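PDB 4DAM: single-stranded DNA-binding protein 1 from Streptomyces coelicolor, which probably binds single-stranded DNA as a homotetramer, the present chain being the N-terminal OB-fold part of the protein. Local coordinates for residues C19-V24 against G116-R121; A25-F30 against L81-P86; F41-T46 against F65-N70; V87-R92 against A108-V113. The protein carries 1 engineered substitution. One frame throughout, in Å; residues are numbered along the deposited sequence.

Contact 1 of 4, residues C19-V24 against G116-R121; sequences CAVGNV and GHDLAR
At the C-terminal end of the OB-fold, the chain leaves strand 114-117, makes a type I beta turn from D118 to R121 and sends the R121 side chain back to the first strand, 17-33. R121 supplies nearly half of the surface buried here. Its CG stands anti to the carbonyl carbon, and a bend at chi3 (-66°) turns the guanidinium toward the backbone of G22. NH2 of R121 donates to G22 O at 3.1 Å, with the nitrogen above the carbonyl plane while the oxygen lies in the plane of the guanidinium; NH1 of R121 adds a weak bond to the same oxygen at 3.4 Å.

D118 fixes the rotation of this group. R121 grips it side-on, NE and NH2 both meeting D118 OD2, with NE forming a salt bridge of 2.9 Å. The other carboxylate oxygen, D118 OD1, accepts from the backbone N of A120 at 3.0 Å and so closes an Asx turn. Aspartate suits the place because its short, anti-placed carboxylate (chi1 -173°) can serve the turn and the arginine at once, and the paired charge probably keeps it ionised.

V21 gives the apolar side of the contact: a compact branched residue, common in strands, whose CG1 lies anti to the backbone N and obliquely meets the guanidinium. Its other neighbours include Q90 of the second subunit, so the contact lies close to a subunit interface. N23 reaches R121 tip to tip, its amide plane nearly perpendicular to the guanidinium. V21 CG1 lies beside the charged pair, against the bond that joins them, 3.2 Å from R121 NH2 and 3.4 Å from D118 OD2.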
# COMPACT_ATOMS: atom_id res chain seq x y z
N CYS A 19 4.96 -1.61 -1.81
CA CYS A 19 5.64 -2.83 -1.40
C CYS A 19 5.58 -3.76 -2.60
O CYS A 19 4.50 -4.02 -3.15
CB CYS A 19 4.96 -3.44 -0.19
SG CYS A 19 5.73 -5.03 0.17
N ALA A 20 6.75 -4.20 -3.04
CA ALA A 20 6.91 -4.97 -4.29
C ALA A 20 7.63 -6.26 -3.93
O ALA A 20 8.63 -6.25 -3.21
CB ALA A 20 7.72 -4.17 -5.32
N VAL A 21 7.07 -7.38 -4.36
CA VAL A 21 7.63 -8.70 -4.11
C VAL A 21 8.01 -9.27 -5.45
O VAL A 21 7.16 -9.49 -6.31
CB VAL A 21 6.60 -9.57 -3.39
CG1 VAL A 21 7.20 -10.95 -3.08
CG2 VAL A 21 6.12 -8.87 -2.12
N GLY A 22 9.31 -9.47 -5.67
CA GLY A 22 9.76 -9.89 -6.95
C GLY A 22 11.13 -10.51 -6.91
O GLY A 22 11.55 -11.01 -5.90
N ASN A 23 11.80 -10.48 -8.04
CA ASN A 23 13.12 -11.04 -8.16
C ASN A 23 14.13 -10.02 -8.65
O ASN A 23 13.83 -9.19 -9.51
CB ASN A 23 13.10 -12.26 -9.07
CG ASN A 23 12.30 -13.40 -8.45
OD1 ASN A 23 12.85 -14.28 -7.81
ND2 ASN A 23 11.01 -13.33 -8.58
N VAL A 24 15.33 -10.09 -8.08
CA VAL A 24 16.46 -9.31 -8.56
C VAL A 24 16.75 -9.71 -10.02
O VAL A 24 16.99 -10.88 -10.32
CB VAL A 24 17.69 -9.47 -7.67
CG1 VAL A 24 18.88 -8.68 -8.27
CG2 VAL A 24 17.39 -9.07 -6.21
N GLY A 116 14.33 -7.26 1.92
CA GLY A 116 14.67 -8.55 2.54
C GLY A 116 14.56 -9.68 1.56
O GLY A 116 13.78 -9.62 0.62
N HIS A 117 15.39 -10.72 1.75
CA HIS A 117 15.20 -11.95 1.03
C HIS A 117 13.87 -12.55 1.42
O HIS A 117 13.57 -12.64 2.61
CB HIS A 117 16.32 -12.94 1.37
CG HIS A 117 17.65 -12.56 0.80
ND1 HIS A 117 18.00 -12.83 -0.49
CD2 HIS A 117 18.71 -11.87 1.35
CE1 HIS A 117 19.25 -12.34 -0.71
NE2 HIS A 117 19.67 -11.77 0.39
N ASP A 118 13.07 -12.94 0.44
CA ASP A 118 11.70 -13.42 0.71
C ASP A 118 11.72 -14.88 1.14
O ASP A 118 12.05 -15.77 0.36
CB ASP A 118 10.84 -13.25 -0.52
CG ASP A 118 9.34 -13.57 -0.28
OD1 ASP A 118 8.94 -13.87 0.88
OD2 ASP A 118 8.58 -13.51 -1.28
N LEU A 119 11.34 -15.10 2.39
CA LEU A 119 11.27 -16.45 2.96
C LEU A 119 10.16 -17.31 2.37
O LEU A 119 10.13 -18.52 2.61
CB LEU A 119 11.13 -16.36 4.47
CG LEU A 119 12.30 -15.75 5.26
CD1 LEU A 119 11.93 -15.30 6.66
CD2 LEU A 119 13.51 -16.68 5.23
N ALA A 120 9.25 -16.72 1.59
CA ALA A 120 8.19 -17.50 0.95
C ALA A 120 8.71 -18.36 -0.20
O ALA A 120 8.06 -19.34 -0.57
CB ALA A 120 7.08 -16.60 0.43
N ARG A 121 9.84 -17.97 -0.78
CA ARG A 121 10.31 -18.52 -2.05
C ARG A 121 11.81 -18.93 -1.93
O ARG A 121 12.46 -19.31 -2.91
CB ARG A 121 10.09 -17.48 -3.16
CG ARG A 121 8.62 -17.21 -3.50
CD ARG A 121 8.43 -16.06 -4.50
NE ARG A 121 8.84 -14.78 -3.92
CZ ARG A 121 9.41 -13.77 -4.59
NH1 ARG A 121 9.66 -13.85 -5.90
NH2 ARG A 121 9.76 -12.66 -3.91

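Contact 2 of 4, residues A25-F30 against L81-P86; sequences ATTPVF and LAVGDP
A type II beta turn, A82 to D85, carries the chain from helix 71-80 into strand 86-100 of the OB-fold and lies against the irregular middle of strand 17-33. The turn is closed by D85 N bonding to A82 O at 3.0 Å, and the D85 carboxylate, through OD2, receives A82 N at 2.9 Å from above its plane. G84 holds a positive phi (95°), where a side chain would crowd the preceding carbonyl oxygen, so glycine suits the corner.

V83 at the tip buries the most surface. V83 CG2, anti to the carbonyl carbon, presses on the backbone where T26 passes into T27, lying 3.2 Å from T27 N, and it also meets T27 OG1 as the two side chains cross at about a right angle. Further along, P28 lays CG against L81, 4.0 Å from L81 CB and 3.6 Å from L81 O. The rigid ring of P28 also packs on F41, next to which L81 lies as well. T26 turns away, and its OG1 accepts from R42 N of the next strand.

Between 25-30 and 81-86 the fit rests on van der Waals contact; A82 and D85 pair within the turn, and backbone bonds of G84 and D85 to V24 tie the turn to the first strand.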
# COMPACT_ATOMS: atom_id res chain seq x y z
N ALA A 25 16.70 -8.73 -10.92
CA ALA A 25 16.74 -9.01 -12.36
C ALA A 25 18.07 -8.65 -13.01
O ALA A 25 18.37 -9.11 -14.12
CB ALA A 25 15.57 -8.31 -13.06
N THR A 26 18.86 -7.83 -12.34
CA THR A 26 20.21 -7.45 -12.78
C THR A 26 21.15 -7.48 -11.60
O THR A 26 20.71 -7.29 -10.45
CB THR A 26 20.26 -6.01 -13.39
OG1 THR A 26 19.88 -5.01 -12.41
CG2 THR A 26 19.38 -5.94 -14.65
N THR A 27 22.44 -7.69 -11.87
CA THR A 27 23.42 -7.67 -10.80
C THR A 27 23.47 -6.27 -10.20
O THR A 27 23.59 -5.27 -10.93
CB THR A 27 24.82 -8.07 -11.27
OG1 THR A 27 24.78 -9.38 -11.83
CG2 THR A 27 25.80 -8.08 -10.07
N PRO A 28 23.29 -6.16 -8.88
CA PRO A 28 23.36 -4.84 -8.26
C PRO A 28 24.67 -4.12 -8.50
O PRO A 28 25.74 -4.74 -8.59
CB PRO A 28 23.14 -5.12 -6.77
CG PRO A 28 22.35 -6.39 -6.75
CD PRO A 28 22.91 -7.19 -7.90
N VAL A 29 24.57 -2.81 -8.58
CA VAL A 29 25.72 -1.93 -8.79
C VAL A 29 25.89 -1.05 -7.58
O VAL A 29 24.96 -0.33 -7.19
CB VAL A 29 25.50 -1.06 -10.02
CG1 VAL A 29 26.63 -0.04 -10.13
CG2 VAL A 29 25.41 -1.97 -11.23
N PHE A 30 27.07 -1.10 -6.98
CA PHE A 30 27.42 -0.31 -5.81
C PHE A 30 28.33 0.85 -6.20
O PHE A 30 29.30 0.66 -6.93
CB PHE A 30 28.15 -1.18 -4.77
CG PHE A 30 28.59 -0.41 -3.56
CD1 PHE A 30 29.86 0.16 -3.50
CD2 PHE A 30 27.72 -0.23 -2.48
CE1 PHE A 30 30.26 0.89 -2.39
CE2 PHE A 30 28.12 0.50 -1.37
CZ PHE A 30 29.40 1.06 -1.34
N LEU A 81 22.65 -9.35 -2.20
CA LEU A 81 21.74 -9.56 -3.32
C LEU A 81 22.43 -9.97 -4.62
O LEU A 81 23.43 -9.38 -5.02
CB LEU A 81 20.89 -8.30 -3.58
CG LEU A 81 20.07 -7.76 -2.42
CD1 LEU A 81 19.25 -6.56 -2.86
CD2 LEU A 81 19.13 -8.84 -1.90
N ALA A 82 21.86 -10.95 -5.29
CA ALA A 82 22.34 -11.43 -6.59
C ALA A 82 21.16 -11.69 -7.52
O ALA A 82 20.02 -11.91 -7.09
CB ALA A 82 23.19 -12.72 -6.42
N VAL A 83 21.45 -11.72 -8.82
CA VAL A 83 20.43 -12.01 -9.82
C VAL A 83 19.69 -13.30 -9.50
O VAL A 83 20.30 -14.33 -9.14
CB VAL A 83 21.00 -12.10 -11.25
CG1 VAL A 83 19.97 -12.70 -12.23
CG2 VAL A 83 21.46 -10.74 -11.72
N GLY A 84 18.37 -13.23 -9.62
CA GLY A 84 17.50 -14.35 -9.33
C GLY A 84 16.92 -14.38 -7.93
O GLY A 84 15.92 -15.07 -7.70
N ASP A 85 17.50 -13.62 -6.99
CA ASP A 85 17.06 -13.67 -5.61
C ASP A 85 15.62 -13.14 -5.46
O ASP A 85 15.32 -12.01 -5.89
CB ASP A 85 17.93 -12.81 -4.70
CG ASP A 85 19.27 -13.44 -4.39
OD1 ASP A 85 19.49 -14.63 -4.71
OD2 ASP A 85 20.10 -12.71 -3.78
N PRO A 86 14.75 -13.91 -4.80
CA PRO A 86 13.42 -13.39 -4.46
C PRO A 86 13.51 -12.43 -3.29
O PRO A 86 14.12 -12.75 -2.27
CB PRO A 86 12.62 -14.63 -4.11
CG PRO A 86 13.62 -15.63 -3.72
CD PRO A 86 14.85 -15.36 -4.53

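Contact 3 of 4, residues F41-T46 against F65-N70; sequences FRLAVT and FTVWAN
Strands 36-51 and 56-70 form a beta hairpin of the OB-fold, and residues 41-46 and 65-70 meet near the centre of the chain in antiparallel register. Two hydrogen-bonded pairs, F41 with V67 and L43 with F65, flank the non-hydrogen-bonded pair R42 with T66. In each hydrogen-bonded pair both amides and both carbonyls are used. V67 N reaches F41 O at 2.8 Å, nearly along the C=O axis, and F41 N returns a bond to V67 O in the carbonyl plane. L43 N to F65 O, also 2.8 Å, is almost straight (169°), and F65 N answers to L43 O. F65 O is approached further by R42 CA, 3.4 Å away in a CA-H...O contact. R42 and T66 turn their remaining backbone groups outward: R42 N donates to T26 OG1, and R42 O accepts from the backbone N of A25, while T66 pairs with A108 and I110. The sheet thus continues on both sides of the hairpin.

F41, L43, F65 and V67 share the face that enters the core, which suits their apolar side chains; R42 and T66 lie on the other, where polar ends are tolerated. F41 takes the crowded rotamer, CG between the backbone N and the carbonyl carbon (chi1 63°), which lays its ring alongside V67. V67 CB stands over one face of the F41 ring, offset toward its rim and 3.9 Å from the F41 centroid, a CH-pi contact. L43 CB meets V67 CG2 obliquely. V45 comes to the F65 ring at its edge, its CG2 3.8 Å from F65 CE1.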
# COMPACT_ATOMS: atom_id res chain seq x y z
N PHE A 41 19.55 -1.74 -8.41
CA PHE A 41 19.31 -2.98 -9.15
C PHE A 41 17.93 -2.95 -9.76
O PHE A 41 17.03 -2.24 -9.30
CB PHE A 41 19.50 -4.23 -8.28
CG PHE A 41 18.54 -4.34 -7.14
CD1 PHE A 41 17.37 -5.07 -7.25
CD2 PHE A 41 18.84 -3.74 -5.93
CE1 PHE A 41 16.49 -5.17 -6.18
CE2 PHE A 41 17.96 -3.84 -4.84
CZ PHE A 41 16.79 -4.56 -4.98
N ARG A 42 17.74 -3.78 -10.78
CA ARG A 42 16.43 -3.94 -11.40
C ARG A 42 15.65 -5.02 -10.69
O ARG A 42 16.19 -6.06 -10.36
CB ARG A 42 16.61 -4.28 -12.87
CG ARG A 42 15.37 -4.27 -13.74
CD ARG A 42 15.85 -4.41 -15.18
NE ARG A 42 14.80 -4.37 -16.20
CZ ARG A 42 14.15 -3.28 -16.59
NH1 ARG A 42 14.38 -2.09 -16.03
NH2 ARG A 42 13.24 -3.40 -17.54
N LEU A 43 14.37 -4.75 -10.45
CA LEU A 43 13.46 -5.67 -9.79
C LEU A 43 12.34 -6.03 -10.75
O LEU A 43 11.69 -5.15 -11.33
CB LEU A 43 12.85 -5.03 -8.55
CG LEU A 43 11.86 -5.86 -7.72
CD1 LEU A 43 12.58 -6.99 -6.97
CD2 LEU A 43 11.07 -4.98 -6.76
N ALA A 44 12.10 -7.33 -10.91
CA ALA A 44 11.00 -7.84 -11.74
C ALA A 44 9.89 -8.38 -10.86
O ALA A 44 10.11 -9.31 -10.08
CB ALA A 44 11.49 -8.95 -12.67
N VAL A 45 8.69 -7.82 -11.01
CA VAL A 45 7.54 -8.21 -10.22
C VAL A 45 6.45 -8.75 -11.15
O VAL A 45 5.85 -7.99 -11.92
CB VAL A 45 7.02 -7.00 -9.40
CG1 VAL A 45 5.79 -7.37 -8.57
CG2 VAL A 45 8.12 -6.38 -8.55
N THR A 46 6.23 -10.06 -11.11
CA THR A 46 5.31 -10.71 -12.04
C THR A 46 4.01 -11.08 -11.35
O THR A 46 4.01 -11.84 -10.37
CB THR A 46 5.97 -11.95 -12.69
OG1 THR A 46 7.15 -11.55 -13.37
CG2 THR A 46 5.02 -12.59 -13.71
N PHE A 65 11.04 -2.37 -12.01
CA PHE A 65 11.43 -1.20 -11.25
C PHE A 65 12.93 -1.13 -11.12
O PHE A 65 13.61 -2.15 -11.05
CB PHE A 65 10.87 -1.25 -9.83
CG PHE A 65 9.38 -1.38 -9.74
CD1 PHE A 65 8.78 -2.63 -9.66
CD2 PHE A 65 8.59 -0.25 -9.72
CE1 PHE A 65 7.41 -2.75 -9.56
CE2 PHE A 65 7.22 -0.36 -9.63
CZ PHE A 65 6.62 -1.61 -9.56
N THR A 66 13.44 0.10 -11.08
CA THR A 66 14.82 0.32 -10.64
C THR A 66 14.77 0.65 -9.16
O THR A 66 14.12 1.62 -8.75
CB THR A 66 15.49 1.45 -11.39
OG1 THR A 66 15.48 1.14 -12.80
CG2 THR A 66 16.92 1.62 -10.93
N VAL A 67 15.40 -0.18 -8.37
CA VAL A 67 15.43 -0.01 -6.93
C VAL A 67 16.74 0.64 -6.50
O VAL A 67 17.83 0.20 -6.88
CB VAL A 67 15.28 -1.36 -6.17
CG1 VAL A 67 15.34 -1.15 -4.67
CG2 VAL A 67 14.00 -2.09 -6.59
N TRP A 68 16.60 1.69 -5.69
CA TRP A 68 17.72 2.45 -5.18
C TRP A 68 17.77 2.33 -3.68
O TRP A 68 16.76 2.46 -3.01
CB TRP A 68 17.56 3.92 -5.52
CG TRP A 68 17.54 4.22 -6.98
CD1 TRP A 68 16.44 4.22 -7.84
CD2 TRP A 68 18.68 4.55 -7.81
NE1 TRP A 68 16.83 4.55 -9.11
CE2 TRP A 68 18.17 4.75 -9.16
CE3 TRP A 68 20.04 4.72 -7.57
CZ2 TRP A 68 19.00 5.12 -10.21
CZ3 TRP A 68 20.87 5.07 -8.65
CH2 TRP A 68 20.35 5.25 -9.93
N ALA A 69 18.96 2.11 -3.14
CA ALA A 69 19.18 2.09 -1.71
C ALA A 69 20.39 2.94 -1.35
O ALA A 69 21.30 3.12 -2.15
CB ALA A 69 19.36 0.64 -1.23
N ASN A 70 20.38 3.45 -0.13
CA ASN A 70 21.46 4.25 0.38
C ASN A 70 21.88 3.86 1.80
O ASN A 70 21.22 3.04 2.44
CB ASN A 70 21.01 5.71 0.36
CG ASN A 70 21.01 6.30 -1.00
OD1 ASN A 70 22.05 6.54 -1.55
ND2 ASN A 70 19.85 6.56 -1.54

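Contact 4 of 4, residues V87-R92 against A108-V113; sequences VVVQGR and ADIDAV
Three backbone hydrogen bonds hold residues 87-92 to 108-113. R92 and D111 form a hydrogen-bonded antiparallel pair: D111 N donates to R92 O at 2.9 Å in the carbonyl plane, and R92 N donates to D111 O from above the D111 carbonyl plane. Two residues on, V113 N reaches Q90 O at 2.8 Å, although the chain has begun to turn a corner there. Between them G91 faces A112 as a non-hydrogen-bonded pair, their CA atoms only 4.1 Å apart. There is no room for a CB at G91, against D111 O, A112 CA and I110 CG2, so glycine suits the place and lets the strands come this close; G91 CA lies 3.3 Å from D111 O in a CA-H...O contact.

The side chains of R92 and D111 point to the same face, yet their charged ends do not meet. R92 instead bends at chi3 (-100°) and brings one face of its guanidinium over V113 CG2, 4.0 Å from R92 NH1. V113 also lies alongside the extended chain of Q90, whose amide NE2 touches its CB and CG1; valine offers a branch to each neighbour. On the core side V89 CG1 crosses obliquely to I110 CG2 at 3.9 Å, with A112 CB just beyond. All three are small or beta-branched residues, which fit a tight, curved place, and V89 also packs on L43.

With strand directions 101° apart, the hairpin is strongly coiled, and V113 turns the chain on toward strand 114-117: the curled, closing strands of an OB-fold barrel.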
# COMPACT_ATOMS: atom_id res chain seq x y z
N VAL A 87 12.95 -11.23 -3.47
CA VAL A 87 13.06 -10.20 -2.46
C VAL A 87 11.72 -9.49 -2.25
O VAL A 87 10.85 -9.51 -3.13
CB VAL A 87 14.13 -9.14 -2.81
CG1 VAL A 87 15.52 -9.77 -2.82
CG2 VAL A 87 13.83 -8.47 -4.14
N VAL A 88 11.57 -8.93 -1.06
CA VAL A 88 10.50 -8.01 -0.75
C VAL A 88 11.12 -6.63 -0.56
O VAL A 88 12.10 -6.47 0.17
CB VAL A 88 9.66 -8.46 0.46
CG1 VAL A 88 10.49 -8.88 1.66
CG2 VAL A 88 8.66 -7.36 0.85
N VAL A 89 10.55 -5.64 -1.25
CA VAL A 89 11.06 -4.27 -1.23
C VAL A 89 9.92 -3.34 -0.81
O VAL A 89 8.84 -3.40 -1.39
CB VAL A 89 11.60 -3.86 -2.63
CG1 VAL A 89 12.02 -2.37 -2.67
CG2 VAL A 89 12.74 -4.82 -3.08
N GLN A 90 10.18 -2.50 0.19
CA GLN A 90 9.26 -1.42 0.55
C GLN A 90 9.96 -0.10 0.32
O GLN A 90 11.11 0.08 0.72
CB GLN A 90 8.86 -1.52 2.01
CG GLN A 90 7.69 -0.61 2.34
CD GLN A 90 7.68 -0.16 3.80
OE1 GLN A 90 6.60 0.09 4.36
NE2 GLN A 90 8.85 -0.08 4.44
N GLY A 91 9.28 0.84 -0.31
CA GLY A 91 9.88 2.15 -0.46
C GLY A 91 8.99 3.11 -1.20
O GLY A 91 7.82 2.84 -1.41
N ARG A 92 9.56 4.25 -1.56
CA ARG A 92 8.79 5.31 -2.20
C ARG A 92 8.86 5.20 -3.71
O ARG A 92 9.95 5.09 -4.29
CB ARG A 92 9.35 6.67 -1.76
CG ARG A 92 9.14 6.91 -0.29
CD ARG A 92 9.56 8.25 0.22
NE ARG A 92 10.86 8.21 0.88
CZ ARG A 92 11.06 7.79 2.13
NH1 ARG A 92 10.07 7.38 2.92
NH2 ARG A 92 12.29 7.80 2.61
N ALA A 108 9.70 3.36 -13.74
CA ALA A 108 9.39 3.41 -12.32
C ALA A 108 10.60 3.07 -11.44
O ALA A 108 11.26 2.03 -11.61
CB ALA A 108 8.23 2.47 -12.06
N ASP A 109 10.90 3.96 -10.50
CA ASP A 109 11.97 3.80 -9.50
C ASP A 109 11.32 3.53 -8.14
O ASP A 109 10.22 4.04 -7.85
CB ASP A 109 12.80 5.07 -9.33
CG ASP A 109 13.77 5.35 -10.46
OD1 ASP A 109 13.96 4.56 -11.37
OD2 ASP A 109 14.40 6.43 -10.43
N ILE A 110 11.99 2.75 -7.30
CA ILE A 110 11.62 2.62 -5.90
C ILE A 110 12.82 3.06 -5.06
O ILE A 110 13.91 2.51 -5.19
CB ILE A 110 11.23 1.18 -5.49
CG1 ILE A 110 10.05 0.68 -6.31
CG2 ILE A 110 10.92 1.12 -3.97
CD1 ILE A 110 9.69 -0.78 -6.10
N ASP A 111 12.63 4.09 -4.27
CA ASP A 111 13.62 4.52 -3.30
C ASP A 111 13.39 3.70 -2.03
O ASP A 111 12.46 3.96 -1.26
CB ASP A 111 13.50 6.03 -3.05
CG ASP A 111 13.96 6.87 -4.26
OD1 ASP A 111 14.62 6.35 -5.19
OD2 ASP A 111 13.67 8.09 -4.28
N ALA A 112 14.21 2.68 -1.85
CA ALA A 112 13.93 1.64 -0.86
C ALA A 112 14.17 2.07 0.55
O ALA A 112 15.18 2.73 0.84
CB ALA A 112 14.76 0.37 -1.12
N VAL A 113 13.25 1.68 1.42
CA VAL A 113 13.36 1.84 2.85
C VAL A 113 13.73 0.51 3.54
O VAL A 113 14.44 0.49 4.54
CB VAL A 113 12.01 2.38 3.41
CG1 VAL A 113 12.04 2.39 4.91
CG2 VAL A 113 11.74 3.77 2.85

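Overall arrangement
All four contacts belong to one OB-fold and reach the same curled sheet. Along the chain contact 1 encloses the rest: contact 3 is nested inside contact 2, and contact 4 follows in series. Contacts 3 and 4 are closest, their centres about 7 Å apart, joined where strands 56-70 and 103-112 pair in parallel; contacts 2 and 4 are farthest, at about 14 Å. Strand 17-33 serves contacts 1 and 2 and adjoins strands 36-51 and 86-100, so the first strand links both hairpins. Contacts 1, 2 and 4 touch the second subunit, and contacts 1, 3 and 4 the third, tying this barrel to the tetramer.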